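Local coordinates for protein HIT family hydrolase (Legionella pneumophila subsp. pneumophila, PDB 6D6J) that binds zinc and is probably a hydrolase of the histidine triad family, thought to act through a nucleotidyl-histidine intermediate, at residues L84-N94 with H107-W118. Sequence-based numbering, arbitrary orientation.
Sequences LSEMGYRLVFN and HLHLLGGRQMTW
Arg90 and Leu111 exchange two backbone hydrogen bonds: Arg90 N to Leu111 O (2.9 Å), with the N-H nearly straight onto the oxygen, and Leu111 N to Arg90 O. Val92 and His109 repeat this pairing, with His109 N 2.9 Å from Val92 O, and between the two pairs Leu91 CA sends a C-H toward His109 O. The N-to-C directions differ by 155°, and the paired bonds make the two strands antiparallel neighbours.

Apolar contacts follow on the face of Leu91 and Leu110. Leu110 CD1 lies 3.3 Å from Tyr89 CD2 and also meets Leu91 CD2, while Leu84 CD1 reaches it tip to tip; helix 62-81 touches Tyr89 and Leu91. Farther along, Leu108 CD1 makes a CH-pi contact with Phe93, 6° off the ring normal.

These strands are two of the HIT fold's antiparallel sheet, 108-112 lying inside and 89-95 at its edge within the chain, where an antiparallel strand of the second subunit continues it. His107, the predicted nucleotidylated histidine, and His109 belong to the histidine triad motif. Water 6 links their NE2 atoms to Asn94 ND2, while His107 ND1 is hydrogen-bonded to His105 O, His109 ND1 to His45 and Asn94 OD1 to Arg90 of the second subunit.

A further polar contact is made by the Arg90 guanidinium. NH1 donates to Thr117 O (2.7 Å), which lies in the guanidinium plane. Met116 CB sits over one face and Trp118 CZ3 over the other, offset toward the rim; the indole plane is turned 67° from the guanidinium plane. CG stands anti to the backbone N and the chain bends at chi3, which brings the guanidinium between Met116 and Trp118. Its NE bonds to Asn94 of the second subunit.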
ATOM      1  N   LEU B  84       8.298  -3.275 -14.404  1.00  7.07           N
ATOM      2  CA  LEU B  84       8.854  -2.673 -13.194  1.00  6.91           C
ATOM      3  C   LEU B  84       9.307  -3.696 -12.162  1.00  6.34           C
ATOM      4  O   LEU B  84      10.046  -3.332 -11.234  1.00  6.96           O
ATOM      5  CB  LEU B  84       7.812  -1.767 -12.523  1.00  7.50           C
ATOM      6  CG  LEU B  84       7.131  -0.739 -13.432  1.00  7.84           C
ATOM      7  CD1 LEU B  84       6.091   0.044 -12.622  1.00  8.48           C
ATOM      8  CD2 LEU B  84       8.172   0.189 -14.076  1.00  8.79           C
ATOM      9  N   SER B  85       8.835  -4.940 -12.266  1.00  7.05           N
ATOM     10  CA  SER B  85       8.946  -5.882 -11.161  1.00  7.50           C
ATOM     11  C   SER B  85      10.344  -6.461 -10.992  1.00  8.22           C
ATOM     12  O   SER B  85      10.734  -6.769  -9.864  1.00  9.20           O
ATOM     13  CB  SER B  85       7.913  -6.993 -11.333  1.00  8.11           C
ATOM     14  OG  SER B  85       8.035  -7.605 -12.603  1.00  9.02           O
ATOM     15  N   GLU B  86      11.100  -6.639 -12.075  1.00  9.61           N
ATOM     16  CA  GLU B  86      12.429  -7.228 -11.928  1.00 11.19           C
ATOM     17  C   GLU B  86      13.361  -6.302 -11.150  1.00 10.50           C
ATOM     18  O   GLU B  86      14.065  -6.738 -10.232  1.00 12.05           O
ATOM     19  CB  GLU B  86      13.007  -7.575 -13.299  1.00 13.98           C
ATOM     20  CG  GLU B  86      12.329  -8.763 -13.949  1.00 18.90           C
ATOM     21  CD  GLU B  86      12.506 -10.038 -13.145  1.00 23.64           C
ATOM     22  OE1 GLU B  86      13.669 -10.403 -12.868  1.00 25.43           O
ATOM     23  OE2 GLU B  86      11.481 -10.665 -12.776  1.00 25.35           O
ATOM     24  N   MET B  87      13.372  -5.011 -11.490  1.00  9.13           N
ATOM     25  CA  MET B  87      14.199  -4.083 -10.731  1.00  9.06           C
ATOM     26  C   MET B  87      13.572  -3.773  -9.382  1.00  8.29           C
ATOM     27  O   MET B  87      14.283  -3.674  -8.383  1.00  9.87           O
ATOM     28  CB  MET B  87      14.415  -2.798 -11.522  1.00 11.16           C
ATOM     29  CG  MET B  87      15.273  -2.992 -12.757  1.00 15.01           C
ATOM     30  SD  MET B  87      16.973  -3.462 -12.388  1.00 19.07           S
ATOM     31  CE  MET B  87      17.581  -1.891 -11.771  1.00 21.19           C
ATOM     32  N   GLY B  88      12.253  -3.608  -9.341  1.00  7.06           N
ATOM     33  CA  GLY B  88      11.544  -3.317  -8.108  1.00  6.33           C
ATOM     34  C   GLY B  88      10.791  -2.007  -8.167  1.00  5.72           C
ATOM     35  O   GLY B  88      11.033  -1.158  -9.034  1.00  6.57           O
ATOM     36  N   TYR B  89       9.867  -1.828  -7.232  1.00  4.81           N
ATOM     37  CA  TYR B  89       8.918  -0.718  -7.294  1.00  4.57           C
ATOM     38  C   TYR B  89       8.317  -0.519  -5.910  1.00  3.75           C
ATOM     39  O   TYR B  89       8.531  -1.328  -4.998  1.00  4.79           O
ATOM     40  CB  TYR B  89       7.833  -0.965  -8.353  1.00  5.23           C
ATOM     41  CG  TYR B  89       7.011  -2.204  -8.088  1.00  4.39           C
ATOM     42  CD1 TYR B  89       7.392  -3.449  -8.601  1.00  5.11           C
ATOM     43  CD2 TYR B  89       5.868  -2.146  -7.299  1.00  5.00           C
ATOM     44  CE1 TYR B  89       6.632  -4.596  -8.346  1.00  5.71           C
ATOM     45  CE2 TYR B  89       5.111  -3.265  -7.055  1.00  4.93           C
ATOM     46  CZ  TYR B  89       5.483  -4.478  -7.580  1.00  4.97           C
ATOM     47  OH  TYR B  89       4.700  -5.572  -7.308  1.00  6.37           O
ATOM     48  N   ARG B  90       7.560   0.565  -5.765  1.00  3.81           N
ATOM     49  CA  ARG B  90       6.923   0.902  -4.504  1.00  4.19           C
ATOM     50  C   ARG B  90       5.426   1.082  -4.703  1.00  4.03           C
ATOM     51  O   ARG B  90       4.976   1.618  -5.731  1.00  5.20           O
ATOM     52  CB  ARG B  90       7.541   2.181  -3.936  1.00  4.41           C
ATOM     53  CG  ARG B  90       6.902   2.679  -2.626  1.00  4.43           C
ATOM     54  CD  ARG B  90       7.798   3.693  -1.934  1.00  5.26           C
ATOM     55  NE  ARG B  90       9.020   3.043  -1.465  1.00  5.17           N
ATOM     56  CZ  ARG B  90      10.176   3.659  -1.219  1.00  5.15           C
ATOM     57  NH1 ARG B  90      10.306   4.979  -1.405  1.00  5.61           N
ATOM     58  NH2 ARG B  90      11.213   2.930  -0.816  1.00  6.20           N
ATOM     59  N   LEU B  91       4.655   0.636  -3.711  1.00  4.30           N
ATOM     60  CA  LEU B  91       3.200   0.793  -3.673  1.00  3.80           C
ATOM     61  C   LEU B  91       2.838   1.672  -2.481  1.00  3.88           C
ATOM     62  O   LEU B  91       3.339   1.441  -1.370  1.00  4.74           O
ATOM     63  CB  LEU B  91       2.532  -0.576  -3.517  1.00  4.04           C
ATOM     64  CG  LEU B  91       2.762  -1.571  -4.663  1.00  4.61           C
ATOM     65  CD1 LEU B  91       2.222  -2.934  -4.305  1.00  5.64           C
ATOM     66  CD2 LEU B  91       2.140  -1.075  -5.948  1.00  6.05           C
ATOM     67  N   VAL B  92       1.988   2.679  -2.699  1.00  3.95           N
ATOM     68  CA  VAL B  92       1.664   3.641  -1.640  1.00  3.90           C
ATOM     69  C   VAL B  92       0.163   3.908  -1.616  1.00  3.97           C
ATOM     70  O   VAL B  92      -0.419   4.272  -2.646  1.00  4.37           O
ATOM     71  CB  VAL B  92       2.400   4.983  -1.849  1.00  4.90           C
ATOM     72  CG1 VAL B  92       2.090   5.938  -0.700  1.00  5.80           C
ATOM     73  CG2 VAL B  92       3.905   4.766  -1.987  1.00  5.84           C
ATOM     74  N   PHE B  93      -0.450   3.821  -0.428  1.00  4.20           N
ATOM     75  CA  PHE B  93      -1.757   4.437  -0.178  1.00  4.45           C
ATOM     76  C   PHE B  93      -1.544   5.650   0.717  1.00  4.77           C
ATOM     77  O   PHE B  93      -0.934   5.533   1.786  1.00  5.89           O
ATOM     78  CB  PHE B  93      -2.741   3.523   0.576  1.00  5.03           C
ATOM     79  CG  PHE B  93      -3.347   2.396  -0.231  1.00  5.44           C
ATOM     80  CD1 PHE B  93      -4.260   2.650  -1.263  1.00  6.28           C
ATOM     81  CD2 PHE B  93      -3.071   1.077   0.115  1.00  6.46           C
ATOM     82  CE1 PHE B  93      -4.852   1.591  -1.945  1.00  7.24           C
ATOM     83  CE2 PHE B  93      -3.655   0.022  -0.575  1.00  7.37           C
ATOM     84  CZ  PHE B  93      -4.557   0.282  -1.587  1.00  7.70           C
ATOM     85  N   ASN B  94      -2.075   6.797   0.314  1.00  4.84           N
ATOM     86  CA  ASN B  94      -2.105   7.984   1.157  1.00  5.07           C
ATOM     87  C   ASN B  94      -3.488   8.103   1.774  1.00  5.05           C
ATOM     88  O   ASN B  94      -4.490   7.846   1.103  1.00  5.83           O
ATOM     89  CB  ASN B  94      -1.849   9.227   0.313  1.00  5.86           C
ATOM     90  CG  ASN B  94      -0.423   9.301  -0.190  1.00  6.54           C
ATOM     91  OD1 ASN B  94       0.465   8.602   0.301  1.00  6.52           O
ATOM     92  ND2 ASN B  94      -0.184  10.192  -1.143  1.00  7.63           N
ATOM     93  N   HIS B 107      -6.950   5.366  -4.104  1.00  5.30           N
ATOM     94  CA  HIS B 107      -6.062   5.069  -5.216  1.00  5.34           C
ATOM     95  C   HIS B 107      -4.769   4.505  -4.664  1.00  5.27           C
ATOM     96  O   HIS B 107      -4.201   5.030  -3.706  1.00  6.38           O
ATOM     97  CB  HIS B 107      -5.786   6.306  -6.088  1.00  5.68           C
ATOM     98  CG  HIS B 107      -5.407   7.536  -5.318  1.00  6.69           C
ATOM     99  ND1 HIS B 107      -6.326   8.274  -4.600  1.00  7.37           N
ATOM    100  CD2 HIS B 107      -4.233   8.205  -5.222  1.00  8.40           C
ATOM    101  CE1 HIS B 107      -5.728   9.324  -4.067  1.00  7.95           C
ATOM    102  NE2 HIS B 107      -4.455   9.303  -4.420  1.00  9.11           N
ATOM    103  N   LEU B 108      -4.305   3.434  -5.278  1.00  4.81           N
ATOM    104  CA  LEU B 108      -2.999   2.868  -4.966  1.00  4.22           C
ATOM    105  C   LEU B 108      -1.986   3.411  -5.970  1.00  4.10           C
ATOM    106  O   LEU B 108      -2.179   3.280  -7.189  1.00  5.17           O
ATOM    107  CB  LEU B 108      -3.067   1.345  -5.055  1.00  4.54           C
ATOM    108  CG  LEU B 108      -1.789   0.570  -4.729  1.00  4.82           C
ATOM    109  CD1 LEU B 108      -1.283   0.957  -3.348  1.00  5.86           C
ATOM    110  CD2 LEU B 108      -2.104  -0.920  -4.754  1.00  6.40           C
ATOM    111  N   HIS B 109      -0.906   4.014  -5.464  1.00  4.01           N
ATOM    112  CA  HIS B 109       0.175   4.477  -6.325  1.00  4.01           C
ATOM    113  C   HIS B 109       1.145   3.340  -6.589  1.00  3.87           C
ATOM    114  O   HIS B 109       1.545   2.627  -5.662  1.00  4.97           O
ATOM    115  CB  HIS B 109       0.991   5.567  -5.635  1.00  4.88           C
ATOM    116  CG  HIS B 109       0.240   6.814  -5.334  1.00  4.95           C
ATOM    117  ND1 HIS B 109       0.200   7.886  -6.202  1.00  5.73           N
ATOM    118  CD2 HIS B 109      -0.455   7.182  -4.233  1.00  6.31           C
ATOM    119  CE1 HIS B 109      -0.530   8.847  -5.662  1.00  6.19           C
ATOM    120  NE2 HIS B 109      -0.916   8.453  -4.459  1.00  6.26           N
ATOM    121  N   LEU B 110       1.549   3.195  -7.851  1.00  4.22           N
ATOM    122  CA  LEU B 110       2.576   2.244  -8.263  1.00  4.26           C
ATOM    123  C   LEU B 110       3.695   3.057  -8.900  1.00  4.64           C
ATOM    124  O   LEU B 110       3.490   3.679  -9.951  1.00  4.76           O
ATOM    125  CB  LEU B 110       1.984   1.236  -9.246  1.00  4.86           C
ATOM    126  CG  LEU B 110       2.940   0.398 -10.103  1.00  5.23           C
ATOM    127  CD1 LEU B 110       3.968  -0.355  -9.289  1.00  6.36           C
ATOM    128  CD2 LEU B 110       2.128  -0.553 -10.965  1.00  6.42           C
ATOM    129  N   LEU B 111       4.860   3.082  -8.257  1.00  4.50           N
ATOM    130  CA  LEU B 111       5.985   3.916  -8.689  1.00  4.36           C
ATOM    131  C   LEU B 111       7.186   3.035  -8.993  1.00  4.24           C
ATOM    132  O   LEU B 111       7.577   2.205  -8.163  1.00  4.61           O
ATOM    133  CB  LEU B 111       6.395   4.891  -7.577  1.00  5.58           C
ATOM    134  CG  LEU B 111       5.305   5.835  -7.073  1.00  7.02           C
ATOM    135  CD1 LEU B 111       4.774   5.391  -5.718  1.00  8.23           C
ATOM    136  CD2 LEU B 111       5.821   7.278  -7.010  1.00  9.54           C
ATOM    137  N   GLY B 112       7.787   3.223 -10.163  1.00  4.69           N
ATOM    138  CA  GLY B 112       8.993   2.483 -10.478  1.00  5.63           C
ATOM    139  C   GLY B 112       9.796   3.146 -11.568  1.00  4.67           C
ATOM    140  O   GLY B 112       9.525   4.282 -11.973  1.00  5.76           O
ATOM    141  N   GLY B 113      10.818   2.423 -12.032  1.00  5.61           N
ATOM    142  CA  GLY B 113      11.681   2.904 -13.088  1.00  5.92           C
ATOM    143  C   GLY B 113      12.910   3.617 -12.597  1.00  6.76           C
ATOM    144  O   GLY B 113      13.699   4.089 -13.416  1.00  7.76           O
ATOM    145  N   ARG B 114      13.072   3.740 -11.287  1.00  6.83           N
ATOM    146  CA  ARG B 114      14.293   4.218 -10.666  1.00  6.90           C
ATOM    147  C   ARG B 114      14.377   3.574  -9.293  1.00  7.03           C
ATOM    148  O   ARG B 114      13.418   2.969  -8.806  1.00  6.76           O
ATOM    149  CB  ARG B 114      14.298   5.741 -10.509  1.00  6.72           C
ATOM    150  CG  ARG B 114      13.218   6.282  -9.572  1.00  7.39           C
ATOM    151  CD  ARG B 114      13.488   7.746  -9.233  1.00  8.08           C
ATOM    152  NE  ARG B 114      12.329   8.415  -8.627  1.00  8.40           N
ATOM    153  CZ  ARG B 114      12.032   8.392  -7.325  1.00  8.38           C
ATOM    154  NH1 ARG B 114      12.786   7.703  -6.471  1.00  8.14           N
ATOM    155  NH2 ARG B 114      10.965   9.042  -6.871  1.00  8.96           N
ATOM    156  N   GLN B 115      15.528   3.725  -8.654  1.00  7.18           N
ATOM    157  CA  GLN B 115      15.654   3.331  -7.256  1.00  7.31           C
ATOM    158  C   GLN B 115      14.742   4.208  -6.396  1.00  6.66           C
ATOM    159  O   GLN B 115      14.815   5.445  -6.443  1.00  7.66           O
ATOM    160  CB  GLN B 115      17.110   3.476  -6.799  1.00  7.62           C
ATOM    161  CG  GLN B 115      17.302   3.123  -5.330  1.00  8.01           C
ATOM    162  CD  GLN B 115      17.101   1.639  -5.080  1.00  8.68           C
ATOM    163  OE1 GLN B 115      17.750   0.809  -5.710  1.00  9.89           O
ATOM    164  NE2 GLN B 115      16.201   1.299  -4.170  1.00  7.94           N
ATOM    165  N   MET B 116      13.870   3.573  -5.622  1.00  6.56           N
ATOM    166  CA  MET B 116      13.056   4.282  -4.641  1.00  6.79           C
ATOM    167  C   MET B 116      13.857   4.370  -3.347  1.00  6.59           C
ATOM    168  O   MET B 116      14.558   3.425  -2.977  1.00  8.18           O
ATOM    169  CB  MET B 116      11.730   3.539  -4.435  1.00  7.03           C
ATOM    170  CG  MET B 116      10.973   3.295  -5.763  1.00  7.68           C
ATOM    171  SD  MET B 116      10.619   4.775  -6.731  1.00  8.21           S
ATOM    172  CE  MET B 116       9.574   5.697  -5.603  1.00  8.70           C
ATOM    173  N   THR B 117      13.763   5.510  -2.665  1.00  6.22           N
ATOM    174  CA  THR B 117      14.653   5.817  -1.547  1.00  6.65           C
ATOM    175  C   THR B 117      13.871   5.889  -0.239  1.00  6.40           C
ATOM    176  O   THR B 117      12.635   5.800  -0.201  1.00  7.03           O
ATOM    177  CB  THR B 117      15.433   7.116  -1.809  1.00  8.72           C
ATOM    178  OG1 THR B 117      14.510   8.207  -1.892  1.00  9.43           O
ATOM    179  CG2 THR B 117      16.232   7.022  -3.103  1.00  9.83           C
ATOM    180  N   TRP B 118      14.610   6.032   0.856  1.00  7.01           N
ATOM    181  CA  TRP B 118      14.028   5.935   2.185  1.00  7.40           C
ATOM    182  C   TRP B 118      14.445   7.176   2.966  1.00  8.59           C
ATOM    183  O   TRP B 118      15.624   7.553   2.930  1.00  9.67           O
ATOM    184  CB  TRP B 118      14.541   4.668   2.886  1.00  8.01           C
ATOM    185  CG  TRP B 118      13.630   4.144   3.966  1.00  7.53           C
ATOM    186  CD1 TRP B 118      13.904   4.024   5.307  1.00  8.18           C
ATOM    187  CD2 TRP B 118      12.298   3.650   3.788  1.00  7.16           C
ATOM    188  NE1 TRP B 118      12.827   3.471   5.963  1.00  8.19           N
ATOM    189  CE2 TRP B 118      11.828   3.230   5.053  1.00  7.55           C
ATOM    190  CE3 TRP B 118      11.463   3.495   2.668  1.00  7.15           C
ATOM    191  CZ2 TRP B 118      10.558   2.681   5.234  1.00  7.99           C
ATOM    192  CZ3 TRP B 118      10.204   2.946   2.846  1.00  7.78           C
ATOM    193  CH2 TRP B 118       9.760   2.553   4.122  1.00  7.94           C
TER
HETATM  194  O   HOH W   1      13.499   0.180  -9.376  1.00  8.94           O
HETATM  195  O   HOH W   2      10.886  -0.313 -11.646  1.00  9.49           O
HETATM  196  O   HOH W   3      14.014   2.762  -0.204  1.00  9.04           O
HETATM  197  O   HOH W   4      -3.511   7.147  -2.149  1.00  7.33           O
HETATM  198  O   HOH W   5      -6.181   6.268  -1.320  1.00  9.37           O
HETATM  199  O   HOH W   6      -2.447  10.507  -3.009  1.00 13.16           O